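Local coordinates for putative acetoin utilization protein, acetoin dehydrogenase (Thermus thermophilus, PDB 5AWE) that is of unknown function but pairs two CBS domains with an ACT domain, and so probably senses a small ligand as a regulatory protein, at the interface of chains A and B and the interface of chains A and C. Residues are numbered along the deposited sequence; one frame, centred on the assembly and turned at random. Chains: chain A/B/C, Putative acetoin utilization protein, acetoin dehydrogenase.

Contact 1: the interface of chains A and B. Residues chain A 127, 130, 134, 136, 170; chain B 95, 130, 134.
A:Phe130 and B:Phe130 pack against each other offset and tilted, each ring with the partner's CB on one face. CB of B:Phe130 lies 4.1 Å above the plane of the A:Phe130 ring, offset toward the rim. The B:Phe130 ring receives CB of A:Phe130 in the same way. The two side chains slide past each other in opposite directions, and their CD2 atoms come within 3.7 Å. On the same side, beyond the CD1-CE1 edge, CD1 of B:Leu134 lies above the plane, 3.7 Å from A:Phe130 CE1. The twin pair repeats this. Both phenylalanines hold CG beside the backbone N, anti to the carbonyl carbon (chi1 -78°), which turns the ring from the last turn of helix 123-133 toward the partner. This helix closes the second CBS repeat, and the apolar patch may help hold the two chains together. An alanine in place of A:Phe130 would probably open a gap beside the B:Phe130 ring and leave CD1 of B:Leu134 without the ring it packs on. The other methyl of B:Leu134, CD2, lies 4.0 Å from CD2 of A:Leu134 and touches CB of A:Ala170. A:Leu136 crosses the stem of B:Glu95 at about a right angle, both methyls against it, its CD2 3.7 Å from B:Glu95 CG.

Contact 2: the interface of chains A and B. Residues chain A 133, 166-168; chain B 169-171, 179.
B:Thr171 and B:Gln179 reach from the ACT domain of chain B to backbone carbonyls of chain A. B:Thr171 lies on strand 165-175 and B:Gln179 on strand 178-186. CB of B:Thr171 rests near two carbonyl oxygens, 3.6 Å from A:Val167 O and a little farther from A:Val133 O. From it OG1 goes anti to the carbonyl carbon, beside the backbone N (chi1 -59°), which points the hydroxyl at A:Val167. B:Thr171 OG1 donates to A:Val167 O at 2.6 Å, in the carbonyl plane and on a lone pair. The same hydroxyl oxygen, B:Thr171 OG1, accepts a bond from NE2 of B:Gln179 at 3.1 Å. OG1 is thus held by two bonds, one as donor and one as acceptor, at roughly a right angle. B:Gln179 is extended beyond CG, and its NE2 also donates to A:Ile166 O, nearly straight at 165°. Both acceptors lie close to the amide plane, which should fix the rotation of the carboxamide. At the other end of the amide, B:Gln179 OE1 is 3.0 Å from a water that also contacts A:Ile166 O. The backbone N of B:Thr171 donates to A:Val133 O at 3.0 Å, at the end of helix 123-133. Beside this bond CG2 of A:Val133 packs on CB of B:Ala170 at 3.9 Å.

Contact 3: the interface of chains A and C. Residues chain A 66-67, 70-71; chain C 25, 28.
Helix 65-74 of chain A meets helix 20-30 of chain C, which belongs to a CBS domain. C:Arg25 lies between A:Tyr70 and A:Glu67. Its CG sits over one face of the A:Tyr70 ring, 3.9 Å from the centroid, as a CH-pi contact offset toward the rim. A:Tyr70 holds its CG anti to the backbone N (chi1 -180°), which swings the ring out beside the arginine. The arginine chain bends at chi2 and chi3. Its NE, that of C:Arg25, then lies 3.6 Å from A:Tyr70 CG, and the guanidinium is turned 47° from the ring. The other neighbour is the stem of A:Glu67: its CG lies over one guanidinium face, 3.5 Å from C:Arg25 CZ. The carboxylate is turned away from the arginine and toward C:Lys28. NZ of C:Lys28 forms a salt bridge with A:Glu67 OE1, 3.2 Å away, meeting it on the syn side and 16° out of the carboxylate plane. A second bond from NZ, to OE2, is weak. The nearby C:Arg25 charge may help to stabilise the carboxylate. In the fold, helix 65-74 follows helix 49-53 and precedes the short 3-10 helix 77-79, while helix 20-30 of chain C leads into strand 34-39.

Contact 1: the interface of chains A and B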
# COMPACT_ATOMS: atom_id res chain seq x y z
N LEU A 127 -7.54 22.43 27.67
CA LEU A 127 -8.49 21.78 28.55
C LEU A 127 -7.95 21.77 29.97
O LEU A 127 -8.63 22.17 30.91
CB LEU A 127 -8.79 20.36 28.09
CG LEU A 127 -9.78 20.24 26.93
CD1 LEU A 127 -10.13 18.78 26.70
CD2 LEU A 127 -11.03 21.05 27.25
N PHE A 130 -8.31 25.22 31.65
CA PHE A 130 -9.66 25.57 32.07
C PHE A 130 -10.04 24.73 33.28
O PHE A 130 -10.74 25.19 34.17
CB PHE A 130 -10.67 25.34 30.94
CG PHE A 130 -10.67 26.43 29.90
CD1 PHE A 130 -10.66 27.77 30.27
CD2 PHE A 130 -10.68 26.11 28.54
CE1 PHE A 130 -10.66 28.79 29.30
CE2 PHE A 130 -10.68 27.12 27.57
CZ PHE A 130 -10.67 28.46 27.96
N LEU A 134 -10.76 27.05 36.66
CA LEU A 134 -12.16 27.01 37.08
C LEU A 134 -12.37 26.06 38.27
O LEU A 134 -13.45 26.00 38.85
CB LEU A 134 -13.06 26.58 35.91
CG LEU A 134 -12.97 27.32 34.56
CD1 LEU A 134 -13.95 26.70 33.57
CD2 LEU A 134 -13.28 28.80 34.72
N LEU A 136 -12.25 22.63 38.49
CA LEU A 136 -13.16 21.53 38.23
C LEU A 136 -12.72 20.27 38.98
O LEU A 136 -13.44 19.27 39.03
CB LEU A 136 -13.22 21.24 36.72
CG LEU A 136 -13.52 22.43 35.79
CD1 LEU A 136 -13.63 21.94 34.35
CD2 LEU A 136 -14.79 23.14 36.22
N ALA A 170 -19.23 31.20 36.11
CA ALA A 170 -19.53 31.28 34.69
C ALA A 170 -21.00 31.61 34.44
O ALA A 170 -21.88 31.28 35.27
CB ALA A 170 -19.17 29.97 34.01
N GLU B 95 -18.75 20.26 32.09
CA GLU B 95 -17.39 20.12 32.65
C GLU B 95 -16.95 18.67 32.85
O GLU B 95 -15.75 18.38 32.88
CB GLU B 95 -17.28 20.86 34.01
CG GLU B 95 -17.68 22.33 33.98
CD GLU B 95 -19.13 22.55 34.42
OE1 GLU B 95 -19.33 23.02 35.55
OE2 GLU B 95 -20.06 22.26 33.63
N PHE B 130 -16.97 26.60 26.67
CA PHE B 130 -16.19 27.44 27.58
C PHE B 130 -16.09 28.84 27.01
O PHE B 130 -16.10 29.82 27.74
CB PHE B 130 -14.80 26.86 27.81
CG PHE B 130 -14.76 25.70 28.77
CD1 PHE B 130 -15.46 25.76 29.97
CD2 PHE B 130 -14.04 24.55 28.48
CE1 PHE B 130 -15.43 24.69 30.88
CE2 PHE B 130 -14.00 23.47 29.37
CZ PHE B 130 -14.70 23.54 30.57
N LEU B 134 -17.89 31.69 29.45
CA LEU B 134 -16.93 32.62 30.03
C LEU B 134 -16.91 33.96 29.28
O LEU B 134 -16.27 34.92 29.71
CB LEU B 134 -15.52 32.00 30.02
CG LEU B 134 -15.29 30.60 30.64
CD1 LEU B 134 -13.82 30.23 30.49
CD2 LEU B 134 -15.68 30.58 32.10

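Contact 2: the interface of chains A and B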
# COMPACT_ATOMS: atom_id res chain seq x y z
N VAL A 133 -8.09 26.56 36.26
CA VAL A 133 -8.48 27.90 36.68
C VAL A 133 -9.94 27.99 37.11
O VAL A 133 -10.31 28.89 37.86
CB VAL A 133 -8.19 28.96 35.58
CG1 VAL A 133 -6.75 28.82 35.10
CG2 VAL A 133 -9.18 28.84 34.44
N ILE A 166 -15.38 31.41 46.85
CA ILE A 166 -15.72 31.23 45.45
C ILE A 166 -14.43 31.06 44.65
O ILE A 166 -13.48 31.84 44.82
CB ILE A 166 -16.46 32.45 44.91
CG1 ILE A 166 -17.74 32.66 45.71
CG2 ILE A 166 -16.75 32.27 43.42
CD1 ILE A 166 -18.20 34.11 45.73
N VAL A 167 -14.39 30.05 43.79
CA VAL A 167 -13.21 29.80 42.96
C VAL A 167 -13.44 30.21 41.50
O VAL A 167 -12.50 30.62 40.81
CB VAL A 167 -12.80 28.31 43.03
CG1 VAL A 167 -11.68 28.02 42.05
CG2 VAL A 167 -12.35 27.98 44.44
N SER A 168 -14.68 30.10 41.04
CA SER A 168 -15.01 30.53 39.69
C SER A 168 -16.50 30.70 39.45
O SER A 168 -17.33 30.00 40.03
CB SER A 168 -14.45 29.55 38.65
OG SER A 168 -15.13 28.31 38.72
N ILE B 169 -15.62 34.86 36.27
CA ILE B 169 -14.43 34.97 37.10
C ILE B 169 -13.73 33.63 37.12
O ILE B 169 -14.37 32.59 37.32
CB ILE B 169 -14.81 35.38 38.55
CG1 ILE B 169 -15.35 36.81 38.55
CG2 ILE B 169 -13.60 35.27 39.46
CD1 ILE B 169 -16.01 37.21 39.86
N ALA B 170 -12.41 33.66 36.89
CA ALA B 170 -11.57 32.48 37.07
C ALA B 170 -10.41 32.76 38.01
O ALA B 170 -9.93 33.91 38.11
CB ALA B 170 -11.05 31.99 35.73
N THR B 171 -9.95 31.72 38.71
CA THR B 171 -8.79 31.83 39.59
C THR B 171 -7.51 31.47 38.85
O THR B 171 -7.24 30.30 38.60
CB THR B 171 -8.92 30.89 40.82
OG1 THR B 171 -10.11 31.22 41.54
CG2 THR B 171 -7.72 31.03 41.75
N GLN B 179 -5.77 35.85 46.24
CA GLN B 179 -6.34 35.03 45.18
C GLN B 179 -6.28 35.85 43.90
O GLN B 179 -6.78 36.98 43.87
CB GLN B 179 -7.78 34.67 45.55
CG GLN B 179 -8.48 33.76 44.57
CD GLN B 179 -9.94 33.60 44.91
OE1 GLN B 179 -10.44 34.20 45.87
NE2 GLN B 179 -10.65 32.79 44.13
O HOH W 1 -12.80 33.35 47.50

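Contact 3: the interface of chains A and C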
# COMPACT_ATOMS: atom_id res chain seq x y z
N TRP A 66 2.69 0.28 -6.86
CA TRP A 66 4.06 0.80 -6.78
C TRP A 66 4.28 2.18 -7.34
O TRP A 66 5.15 2.90 -6.87
CB TRP A 66 5.06 -0.12 -7.45
CG TRP A 66 5.23 -1.34 -6.70
CD1 TRP A 66 5.95 -1.52 -5.56
CD2 TRP A 66 4.57 -2.56 -6.96
NE1 TRP A 66 5.76 -2.79 -5.08
CE2 TRP A 66 4.91 -3.45 -5.93
CE3 TRP A 66 3.70 -2.99 -7.97
CZ2 TRP A 66 4.43 -4.74 -5.87
CZ3 TRP A 66 3.21 -4.26 -7.92
CH2 TRP A 66 3.58 -5.13 -6.87
N GLU A 67 3.53 2.55 -8.37
CA GLU A 67 3.63 3.90 -8.86
C GLU A 67 3.26 4.78 -7.67
O GLU A 67 3.98 5.73 -7.33
CB GLU A 67 2.67 4.13 -10.04
CG GLU A 67 3.37 4.52 -11.33
CD GLU A 67 3.00 3.62 -12.51
OE1 GLU A 67 2.85 2.40 -12.32
OE2 GLU A 67 2.87 4.15 -13.64
N TYR A 70 5.96 4.44 -4.92
CA TYR A 70 7.14 5.16 -5.36
C TYR A 70 6.90 6.65 -5.17
O TYR A 70 7.80 7.40 -4.80
CB TYR A 70 7.41 4.86 -6.84
CG TYR A 70 8.62 5.55 -7.42
CD1 TYR A 70 9.87 4.94 -7.39
CD2 TYR A 70 8.51 6.81 -8.01
CE1 TYR A 70 11.00 5.57 -7.92
CE2 TYR A 70 9.63 7.45 -8.55
CZ TYR A 70 10.87 6.82 -8.51
OH TYR A 70 11.98 7.44 -9.04
N LEU A 71 5.67 7.07 -5.42
CA LEU A 71 5.32 8.47 -5.32
C LEU A 71 5.31 8.98 -3.88
O LEU A 71 5.80 10.08 -3.61
CB LEU A 71 3.98 8.73 -5.99
CG LEU A 71 4.02 8.69 -7.53
CD1 LEU A 71 2.68 9.15 -8.08
CD2 LEU A 71 5.14 9.59 -8.05
N ARG C 25 10.71 0.54 -11.21
CA ARG C 25 10.35 1.52 -12.22
C ARG C 25 11.25 1.40 -13.44
O ARG C 25 10.81 1.59 -14.58
CB ARG C 25 10.43 2.93 -11.62
CG ARG C 25 9.48 3.18 -10.45
CD ARG C 25 8.01 2.96 -10.84
NE ARG C 25 7.13 3.99 -10.30
CZ ARG C 25 6.78 5.09 -10.97
NH1 ARG C 25 5.97 5.98 -10.41
NH2 ARG C 25 7.23 5.30 -12.19
N LYS C 28 9.96 -1.29 -15.61
CA LYS C 28 8.74 -0.89 -16.28
C LYS C 28 9.04 -0.11 -17.55
O LYS C 28 8.48 -0.38 -18.61
CB LYS C 28 7.87 -0.03 -15.35
CG LYS C 28 6.73 0.69 -16.06
CD LYS C 28 5.46 0.75 -15.22
CE LYS C 28 4.26 1.19 -16.07
NZ LYS C 28 2.99 1.29 -15.28

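Contact 1 and contact 2 are neighbours, their C-alpha centres about 10 Å apart, and both belong to the A-B interface. They share helix 123-133 and strand 165-175. An apolar patch and a neighbouring hydrogen-bonded patch thus lie on one continuous part of that interface. Contact 3 is remote, its C-alpha centre about 52 Å from that of contact 1 and 60 Å from that of contact 2. It joins chain A to chain C through other helices. Chain A therefore uses two separate surfaces, and the deposited assembly of four copies can be built from both. This tetramer may or may not be the biological form.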